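Local coordinates for protein beta-1,3-glucanosyltransferase (Rhizomucor miehei CAU432, PDB 4WTP) that belongs to glycoside hydrolase family 17 and folds as a single-chain (beta/alpha)8 barrel, a scaffold shared by many carbohydrate-active enzymes, at residues 40-45 against 56-61; 60-65 against 265-270; 70-75 against 221-226. All coordinates share one frame; numbering follows the deposited sequence. Where two conformers were deposited one is given.

The three contacts lead from one outer helix to the middle of the barrel, where contact 3 spans strands 68-71 and 219-223. Contacts 1 and 2 share Asn60 and Val61 on helix 52-62, and their centres lie about 5 Å apart; a probable hydrogen bond, Asn41 O to Ala266 N at 2.9 Å, ties the first strand to the segment after the last. Contact 3 lies about 12 Å from contact 1 and 13 Å from contact 2, centre to centre. Two probable hydrogen bonds of 2.9 Å link contacts 1 and 3: Asn41 ND2 to Ser222 O, and Tyr42 N to Arg70 O between neighbouring strands. Contact 3 faces the barrel interior; contacts 1 and 2 seat a helix outside it.

Contact 1 of 3, residues 40-45 against 56-61; sequences INYGVN and KNDFNV
Tyr42, near the C-terminal end of strand 39-41, packs and hydrogen-bonds against Asp58 and Phe59 of helix 52-62, a buried strand-to-helix contact within the first beta-alpha-beta unit of the (beta/alpha)8 barrel. With CG anti to the backbone N (chi1 175°), the tyrosine side chain leaves the strand and reaches out to the helix. Phe59 meets it in a T-shaped, edge-to-face pair: the ring centroids are 5.0 Å apart and the planes stand at 78°. Phe59 CE1 sits over the middle of the tyrosine ring, 3.7 Å above its plane, so that the phenylalanine edge points at one tyrosine face. Phe59 also touches Ala86 and Leu90 of helix 79-90, which brings the next helix of the barrel into the same apolar layer. Asp58, one residue earlier on the helix, takes the phenol end. Its carboxylate is turned 61° from the ring plane, and its OD1 forms a salt bridge with Arg286. The other oxygen lies close to the plane of the tyrosine ring and accepts a hydrogen bond from the phenol, Tyr42 OH to Asp58 OD2 being 2.8 Å, through its anti lone pair.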
loop_
_atom_site.group_PDB
_atom_site.type_symbol
_atom_site.label_atom_id
_atom_site.label_comp_id
_atom_site.label_asym_id
_atom_site.label_seq_id
_atom_site.Cartn_x
_atom_site.Cartn_y
_atom_site.Cartn_z
ATOM N N ILE A 40 -0.032 4.183 5.994
ATOM C CA ILE A 40 0.201 4.974 4.780
ATOM C C ILE A 40 1.309 4.336 3.947
ATOM O O ILE A 40 2.375 3.920 4.467
ATOM C CB ILE A 40 0.582 6.437 5.128
ATOM C CG1 ILE A 40 -0.455 7.111 6.018
ATOM C CG2 ILE A 40 0.653 7.276 3.876
ATOM C CD1 ILE A 40 -0.022 8.465 6.542
ATOM N N ASN A 41 1.054 4.253 2.639
ATOM C CA ASN A 41 2.026 3.781 1.691
ATOM C C ASN A 41 3.189 4.762 1.564
ATOM O O ASN A 41 2.964 5.970 1.462
ATOM C CB ASN A 41 1.366 3.566 0.336
ATOM C CG ASN A 41 0.476 2.332 0.343
ATOM O OD1 ASN A 41 0.933 1.216 0.627
ATOM N ND2 ASN A 41 -0.796 2.523 0.081
ATOM N N TYR A 42 4.405 4.231 1.548
ATOM C CA TYR A 42 5.608 5.044 1.532
ATOM C C TYR A 42 6.476 4.679 0.354
ATOM O O TYR A 42 7.070 3.605 0.332
ATOM C CB TYR A 42 6.352 4.875 2.874
ATOM C CG TYR A 42 7.681 5.576 2.923
ATOM C CD1 TYR A 42 7.742 6.956 3.052
ATOM C CD2 TYR A 42 8.876 4.859 2.806
ATOM C CE1 TYR A 42 8.959 7.615 3.097
ATOM C CE2 TYR A 42 10.113 5.499 2.856
ATOM C CZ TYR A 42 10.143 6.879 3.023
ATOM O OH TYR A 42 11.349 7.543 3.070
ATOM N N GLY A 43 6.561 5.585 -0.617
ATOM C CA GLY A 43 7.291 5.312 -1.845
ATOM C C GLY A 43 8.782 5.518 -1.701
ATOM O O GLY A 43 9.220 6.348 -0.925
ATOM N N VAL A 44 9.547 4.740 -2.457
ATOM C CA VAL A 44 11.001 4.827 -2.476
ATOM C C VAL A 44 11.509 5.163 -3.879
ATOM O O VAL A 44 11.155 4.479 -4.841
ATOM C CB VAL A 44 11.603 3.485 -2.008
ATOM C CG1 VAL A 44 13.034 3.315 -2.529
ATOM C CG2 VAL A 44 11.520 3.379 -0.493
ATOM N N ASN A 45 12.325 6.221 -3.988
ATOM C CA ASN A 45 13.006 6.583 -5.228
ATOM C C ASN A 45 14.291 5.779 -5.349
ATOM O O ASN A 45 15.283 6.052 -4.661
ATOM C CB ASN A 45 13.327 8.090 -5.249
ATOM C CG ASN A 45 13.957 8.562 -6.557
ATOM O OD1 ASN A 45 14.202 7.778 -7.469
ATOM N ND2 ASN A 45 14.188 9.865 -6.655
ATOM N N LYS A 56 13.526 8.190 9.264
ATOM C CA LYS A 56 13.078 8.628 10.582
ATOM C C LYS A 56 12.452 10.020 10.455
ATOM O O LYS A 56 11.413 10.292 11.070
ATOM C CB LYS A 56 14.243 8.613 11.583
ATOM N N ASN A 57 13.133 10.907 9.717
ATOM C CA ASN A 57 12.587 12.218 9.429
ATOM C C ASN A 57 11.212 12.143 8.778
ATOM O O ASN A 57 10.256 12.766 9.247
ATOM C CB ASN A 57 13.541 12.999 8.509
ATOM C CG ASN A 57 14.885 13.287 9.153
ATOM O OD1 ASN A 57 14.995 13.408 10.374
ATOM N ND2 ASN A 57 15.920 13.414 8.322
ATOM N N ASP A 58 11.142 11.375 7.704
ATOM C CA ASP A 58 9.885 11.165 6.990
ATOM C C ASP A 58 8.810 10.543 7.879
ATOM O O ASP A 58 7.672 10.983 7.890
ATOM C CB ASP A 58 10.119 10.245 5.814
ATOM C CG ASP A 58 10.866 10.916 4.689
ATOM O OD1 ASP A 58 11.055 12.162 4.756
ATOM O OD2 ASP A 58 11.213 10.215 3.727
ATOM N N PHE A 59 9.183 9.539 8.664
ATOM C CA PHE A 59 8.211 8.875 9.515
ATOM C C PHE A 59 7.720 9.734 10.652
ATOM O O PHE A 59 6.552 9.651 11.026
ATOM C CB PHE A 59 8.741 7.541 10.004
ATOM C CG PHE A 59 8.979 6.551 8.926
ATOM C CD1 PHE A 59 8.592 6.810 7.607
ATOM C CD2 PHE A 59 9.614 5.339 9.214
ATOM C CE1 PHE A 59 8.829 5.892 6.606
ATOM C CE2 PHE A 59 9.848 4.408 8.208
ATOM C CZ PHE A 59 9.460 4.677 6.901
ATOM N N ASN A 60 8.605 10.582 11.207
ATOM C CA ASN A 60 8.161 11.533 12.208
ATOM C C ASN A 60 7.174 12.529 11.657
ATOM O O ASN A 60 6.268 12.967 12.358
ATOM C CB ASN A 60 9.367 12.243 12.885
ATOM C CG ASN A 60 9.888 11.485 14.089
ATOM O OD1 ASN A 60 9.133 10.776 14.754
ATOM N ND2 ASN A 60 11.182 11.604 14.349
ATOM N N VAL A 61 7.352 12.901 10.379
ATOM C CA VAL A 61 6.376 13.783 9.730
ATOM C C VAL A 61 4.989 13.124 9.671
ATOM O O VAL A 61 3.970 13.786 9.794
ATOM C CB VAL A 61 6.858 14.274 8.340
ATOM C CG1 VAL A 61 5.710 14.841 7.510
ATOM C CG2 VAL A 61 8.005 15.279 8.502
#

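Contact 2 of 3, residues 60-65 against 265-270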
loop_
_atom_site.group_PDB
_atom_site.type_symbol
_atom_site.label_atom_id
_atom_site.label_comp_id
_atom_site.label_asym_id
_atom_site.label_seq_id
_atom_site.Cartn_x
_atom_site.Cartn_y
_atom_site.Cartn_z
ATOM N N ASN A 60 8.605 10.582 11.207
ATOM C CA ASN A 60 8.161 11.533 12.208
ATOM C C ASN A 60 7.174 12.529 11.657
ATOM O O ASN A 60 6.268 12.967 12.358
ATOM C CB ASN A 60 9.367 12.243 12.885
ATOM C CG ASN A 60 9.888 11.485 14.089
ATOM O OD1 ASN A 60 9.133 10.776 14.754
ATOM N ND2 ASN A 60 11.182 11.604 14.349
ATOM N N VAL A 61 7.352 12.901 10.379
ATOM C CA VAL A 61 6.376 13.783 9.730
ATOM C C VAL A 61 4.989 13.124 9.671
ATOM O O VAL A 61 3.970 13.786 9.794
ATOM C CB VAL A 61 6.858 14.274 8.340
ATOM C CG1 VAL A 61 5.710 14.841 7.510
ATOM C CG2 VAL A 61 8.005 15.279 8.502
ATOM N N LEU A 62 4.999 11.796 9.496
ATOM C CA LEU A 62 3.755 11.008 9.408
ATOM C C LEU A 62 3.173 10.608 10.766
ATOM O O LEU A 62 1.961 10.392 10.905
ATOM C CB LEU A 62 3.973 9.730 8.587
ATOM C CG LEU A 62 4.416 9.950 7.151
ATOM C CD1 LEU A 62 4.657 8.602 6.482
ATOM C CD2 LEU A 62 3.412 10.757 6.325
ATOM N N LYS A 63 4.031 10.581 11.796
ATOM C CA LYS A 63 3.666 10.077 13.113
ATOM C C LYS A 63 2.450 10.742 13.772
ATOM O O LYS A 63 1.702 10.062 14.468
ATOM C CB LYS A 63 4.911 10.108 14.010
ATOM C CG LYS A 63 4.780 9.307 15.280
ATOM C CD LYS A 63 6.152 9.047 15.894
ATOM C CE LYS A 63 6.001 8.533 17.306
ATOM N NZ LYS A 63 7.351 8.202 17.802
ATOM N N PRO A 64 2.227 12.071 13.562
ATOM C CA PRO A 64 0.996 12.645 14.097
ATOM C C PRO A 64 -0.288 12.166 13.443
ATOM O O PRO A 64 -1.349 12.432 13.987
ATOM C CB PRO A 64 1.164 14.161 13.849
ATOM C CG PRO A 64 2.645 14.344 13.729
ATOM C CD PRO A 64 3.143 13.111 13.035
ATOM N N TYR A 65 -0.165 11.448 12.324
ATOM C CA TYR A 65 -1.340 11.011 11.552
ATOM C C TYR A 65 -1.527 9.503 11.532
ATOM O O TYR A 65 -2.624 9.036 11.244
ATOM C CB TYR A 65 -1.246 11.546 10.112
ATOM C CG TYR A 65 -1.014 13.058 10.074
ATOM C CD1 TYR A 65 -2.012 13.945 10.478
ATOM C CD2 TYR A 65 0.180 13.566 9.601
ATOM C CE1 TYR A 65 -1.807 15.305 10.444
ATOM C CE2 TYR A 65 0.419 14.939 9.581
ATOM C CZ TYR A 65 -0.601 15.793 9.984
ATOM O OH TYR A 65 -0.432 17.155 9.981
ATOM N N SER A 265 -0.669 8.366 -1.247
ATOM C CA SER A 265 0.566 7.883 -0.610
ATOM C C SER A 265 1.026 8.965 0.367
ATOM O O SER A 265 0.385 10.015 0.497
ATOM C CB SER A 265 1.660 7.667 -1.687
ATOM O OG SER A 265 2.000 8.883 -2.343
ATOM N N ALA A 266 2.139 8.706 1.057
ATOM C CA ALA A 266 2.630 9.644 2.052
ATOM C C ALA A 266 3.022 11.009 1.451
ATOM O O ALA A 266 2.559 12.061 1.915
ATOM C CB ALA A 266 3.813 9.030 2.811
ATOM N N PHE A 267 3.870 10.958 0.431
ATOM C CA PHE A 267 4.474 12.172 -0.143
ATOM C C PHE A 267 4.339 12.215 -1.652
ATOM O O PHE A 267 4.352 11.174 -2.296
ATOM C CB PHE A 267 5.965 12.251 0.211
ATOM C CG PHE A 267 6.207 12.157 1.684
ATOM C CD1 PHE A 267 5.886 13.224 2.512
ATOM C CD2 PHE A 267 6.737 10.989 2.266
ATOM C CE1 PHE A 267 6.076 13.145 3.882
ATOM C CE2 PHE A 267 6.935 10.913 3.647
ATOM C CZ PHE A 267 6.609 11.994 4.455
ATOM N N ASP A 268 4.179 13.414 -2.217
ATOM C CA ASP A 268 4.270 13.561 -3.666
ATOM C C ASP A 268 5.622 13.005 -4.140
ATOM O O ASP A 268 6.640 13.139 -3.451
ATOM C CB ASP A 268 4.212 15.031 -4.064
ATOM C CG ASP A 268 2.849 15.629 -3.937
ATOM O OD1 ASP A 268 1.836 14.871 -3.908
ATOM O OD2 ASP A 268 2.765 16.889 -3.853
ATOM N N GLU A 269 5.622 12.395 -5.312
ATOM C CA GLU A 269 6.837 11.823 -5.879
ATOM C C GLU A 269 7.098 12.411 -7.265
ATOM O O GLU A 269 6.630 11.878 -8.276
ATOM C CB GLU A 269 6.702 10.315 -5.949
ATOM C CG GLU A 269 6.613 9.672 -4.567
ATOM C CD GLU A 269 6.581 8.151 -4.656
ATOM O OE1 GLU A 269 7.639 7.497 -4.496
ATOM O OE2 GLU A 269 5.496 7.602 -4.914
ATOM N N PRO A 270 7.851 13.528 -7.311
ATOM C CA PRO A 270 8.136 14.279 -8.548
ATOM C C PRO A 270 8.671 13.464 -9.720
ATOM O O PRO A 270 8.470 13.879 -10.847
ATOM C CB PRO A 270 9.183 15.315 -8.114
ATOM C CG PRO A 270 8.969 15.487 -6.655
ATOM C CD PRO A 270 8.484 14.151 -6.139
#
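The first helix of the (beta/alpha)8 barrel is joined here to the segment that follows its last strand: Val61 and Leu62, near the C-terminal end of helix 52-62, pack on Ala266 and Phe267 beyond strand 262-263. The meeting is wholly apolar. Leu62 points at the other segment and forks over it, with CD1 3.8 Å from Ala266 CB and CD2 3.9 Å from the same methyl. One leucine branch does double duty, since Leu62 CD2 also lies 3.9 Å from Phe267 CZ, and the branch point CG follows it closely. The two side chains approach from opposite directions, the leucine methyl meeting the far end of the ring obliquely. Phe267 has CG anti to its own carbonyl carbon (chi1 -54°), which carries the ring from the loop to the helix. Val61 adds a touch on the neighbouring ring atom: its CG1 stands 4.0 Å from Phe267 CE1, at the ring edge and near its plane. Tyr65 N donates to Leu62 O at 2.8 Å. In the other segment, the chain before Ala266 contains a cis peptide bond, the one leading into Ser265. Phe267 also makes a cation-pi interaction with Arg286. Around these side chains, Leu282 touches both Val61 and Leu62, while Ile40 of strand 39-41 touches Leu62 and Ala266; the contact therefore lies on the outside of the barrel, between helix 52-62 and the place where the first and last strands, 39-41 and 262-263, run side by side.

Contact 3 of 3, residues 70-75 against 221-226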
loop_
_atom_site.group_PDB
_atom_site.type_symbol
_atom_site.label_atom_id
_atom_site.label_comp_id
_atom_site.label_asym_id
_atom_site.label_seq_id
_atom_site.Cartn_x
_atom_site.Cartn_y
_atom_site.Cartn_z
ATOM N N ARG A 70 3.925 1.342 4.867
ATOM C CA ARG A 70 4.063 0.196 4.011
ATOM C C ARG A 70 5.102 0.472 2.946
ATOM O O ARG A 70 5.066 1.533 2.314
ATOM C CB ARG A 70 2.732 -0.175 3.340
ATOM C CG ARG A 70 2.761 -1.333 2.336
ATOM C CD ARG A 70 3.189 -0.887 0.928
ATOM N NE ARG A 70 3.059 -1.960 -0.051
ATOM C CZ ARG A 70 1.956 -2.208 -0.748
ATOM N NH1 ARG A 70 1.937 -3.208 -1.630
ATOM N NH2 ARG A 70 0.863 -1.468 -0.572
ATOM N N THR A 71 6.012 -0.481 2.759
ATOM C CA THR A 71 7.020 -0.436 1.684
ATOM C C THR A 71 6.680 -1.411 0.584
ATOM O O THR A 71 6.021 -2.409 0.823
ATOM C CB THR A 71 8.435 -0.715 2.254
ATOM O OG1 THR A 71 8.390 -1.876 3.097
ATOM C CG2 THR A 71 8.890 0.468 3.084
ATOM N N PHE A 72 7.141 -1.102 -0.643
ATOM C CA PHE A 72 6.751 -1.865 -1.820
ATOM C C PHE A 72 7.683 -3.006 -2.261
ATOM O O PHE A 72 7.243 -3.912 -2.968
ATOM C CB PHE A 72 6.469 -0.937 -3.022
ATOM C CG PHE A 72 5.179 -0.164 -2.883
ATOM C CD1 PHE A 72 3.984 -0.728 -3.277
ATOM C CD2 PHE A 72 5.169 1.094 -2.295
ATOM C CE1 PHE A 72 2.781 -0.021 -3.125
ATOM C CE2 PHE A 72 3.985 1.807 -2.139
ATOM C CZ PHE A 72 2.796 1.245 -2.560
ATOM N N ALA A 73 8.938 -2.960 -1.813
ATOM C CA ALA A 73 9.931 -3.939 -2.254
ATOM C C ALA A 73 10.841 -4.286 -1.081
ATOM O O ALA A 73 11.013 -3.481 -0.177
ATOM C CB ALA A 73 10.758 -3.420 -3.436
ATOM N N LEU A 74 11.420 -5.491 -1.104
ATOM C CA LEU A 74 12.364 -5.874 -0.056
ATOM C C LEU A 74 13.772 -5.449 -0.422
ATOM O O LEU A 74 14.397 -4.758 0.376
ATOM C CB LEU A 74 12.340 -7.383 0.192
ATOM C CG LEU A 74 11.009 -7.976 0.660
ATOM C CD1 LEU A 74 11.160 -9.486 0.792
ATOM C CD2 LEU A 74 10.504 -7.377 1.962
ATOM N N SER A 75 14.239 -5.849 -1.612
ATOM C CA SER A 75 15.647 -5.657 -1.971
ATOM C C SER A 75 15.978 -4.247 -2.474
ATOM O O SER A 75 17.048 -3.724 -2.199
ATOM C CB SER A 75 16.077 -6.730 -2.963
ATOM O OG SER A 75 15.234 -6.797 -4.105
ATOM N N ILE A 221 -7.531 -2.880 2.268
ATOM C CA ILE A 221 -7.242 -2.062 1.075
ATOM C C ILE A 221 -5.772 -1.677 1.109
ATOM O O ILE A 221 -5.341 -0.960 2.009
ATOM C CB ILE A 221 -8.192 -0.853 0.970
ATOM C CG1 ILE A 221 -9.651 -1.340 0.884
ATOM C CG2 ILE A 221 -7.825 0.015 -0.230
ATOM C CD1 ILE A 221 -10.678 -0.221 0.870
ATOM N N SER A 222 -4.994 -2.136 0.132
ATOM C CA SER A 222 -3.568 -1.829 0.111
ATOM C C SER A 222 -3.233 -0.503 -0.558
ATOM O O SER A 222 -2.190 0.061 -0.265
ATOM C CB SER A 222 -2.789 -2.961 -0.540
ATOM O OG SER A 222 -3.537 -3.451 -1.627
ATOM N N GLU A 223 -4.103 -0.022 -1.448
ATOM C CA GLU A 223 -3.853 1.274 -2.102
ATOM C C GLU A 223 -5.151 1.883 -2.593
ATOM O O GLU A 223 -5.949 1.209 -3.294
ATOM C CB GLU A 223 -2.972 1.160 -3.363
ATOM C CG GLU A 223 -1.562 0.662 -3.241
ATOM C CD GLU A 223 -0.936 0.449 -4.596
ATOM O OE1 GLU A 223 -1.604 0.633 -5.620
ATOM O OE2 GLU A 223 0.203 0.021 -4.657
ATOM N N THR A 224 -5.319 3.181 -2.303
ATOM C CA THR A 224 -6.221 4.045 -3.058
ATOM C C THR A 224 -5.811 5.478 -2.724
ATOM O O THR A 224 -5.199 5.732 -1.680
ATOM C CB THR A 224 -7.701 3.822 -2.725
ATOM O OG1 THR A 224 -8.468 4.470 -3.739
ATOM C CG2 THR A 224 -8.084 4.451 -1.380
ATOM N N GLY A 225 -6.118 6.395 -3.631
ATOM C CA GLY A 225 -5.748 7.799 -3.463
ATOM C C GLY A 225 -6.245 8.592 -4.654
ATOM O O GLY A 225 -6.890 8.036 -5.549
ATOM N N TRP A 226 -5.910 9.885 -4.696
ATOM C CA TRP A 226 -6.462 10.798 -5.679
ATOM C C TRP A 226 -5.437 11.906 -5.855
ATOM O O TRP A 226 -4.944 12.475 -4.856
ATOM C CB TRP A 226 -7.791 11.391 -5.183
ATOM C CG TRP A 226 -8.529 12.139 -6.248
ATOM C CD1 TRP A 226 -8.264 13.427 -6.724
ATOM C CD2 TRP A 226 -9.639 11.628 -7.043
ATOM N NE1 TRP A 226 -9.182 13.744 -7.706
ATOM C CE2 TRP A 226 -10.033 12.702 -7.932
ATOM C CE3 TRP A 226 -10.367 10.450 -7.058
ATOM C CZ2 TRP A 226 -11.083 12.569 -8.818
ATOM C CZ3 TRP A 226 -11.400 10.324 -7.985
ATOM C CH2 TRP A 226 -11.762 11.363 -8.836
HETATM O O HOH W 1 -0.254 -2.481 -3.224
#
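Arg70 and Glu223 come near each other across the barrel interior, joined by a water, with Phe72 and Ser222 beside them. The water accepts from Arg70 NH1 at 2.8 Å and donates to Glu223 OE2 at 2.9 Å. Directly, the two charges only lie near each other, Arg70 NH2 being 4.4 Å from Glu223 OE2, which stands well out of the guanidinium plane. Ser222 O lies at the guanidinium edge, near its plane, 3.4 Å from Arg70 NH2. Arg70 NH2 has Asn41 OD1 as its hydrogen-bond partner, while Asn41 ND2 binds Ser222 O, so one amide bridges the arginine side chain and the Ser222 carbonyl. Arg70 NE makes a weak hydrogen bond to Thr71 O, 3.1 Å long. Ser222 OG, in one of its two conformers, is hydrogen-bonded to Asn186 OD1.

Flat groups supply the rest. The bend of Arg70 at chi2 (-84°) folds the guanidinium under Phe72, whose CE1 lies 3.3 Å above the middle of the guanidinium plane. At the edge of the Phe72 ring, near its plane, Glu223 OE2 approaches Phe72 CE1 to 3.0 Å, the carboxylate turned 64° from the ring; an oxygen there faces the electropositive C-H rim. Such a cluster of polar and aromatic side chains at the C-terminal ends of strands 68-71 and 219-223 is typical of the end of a (beta/alpha)8 barrel where active sites are found.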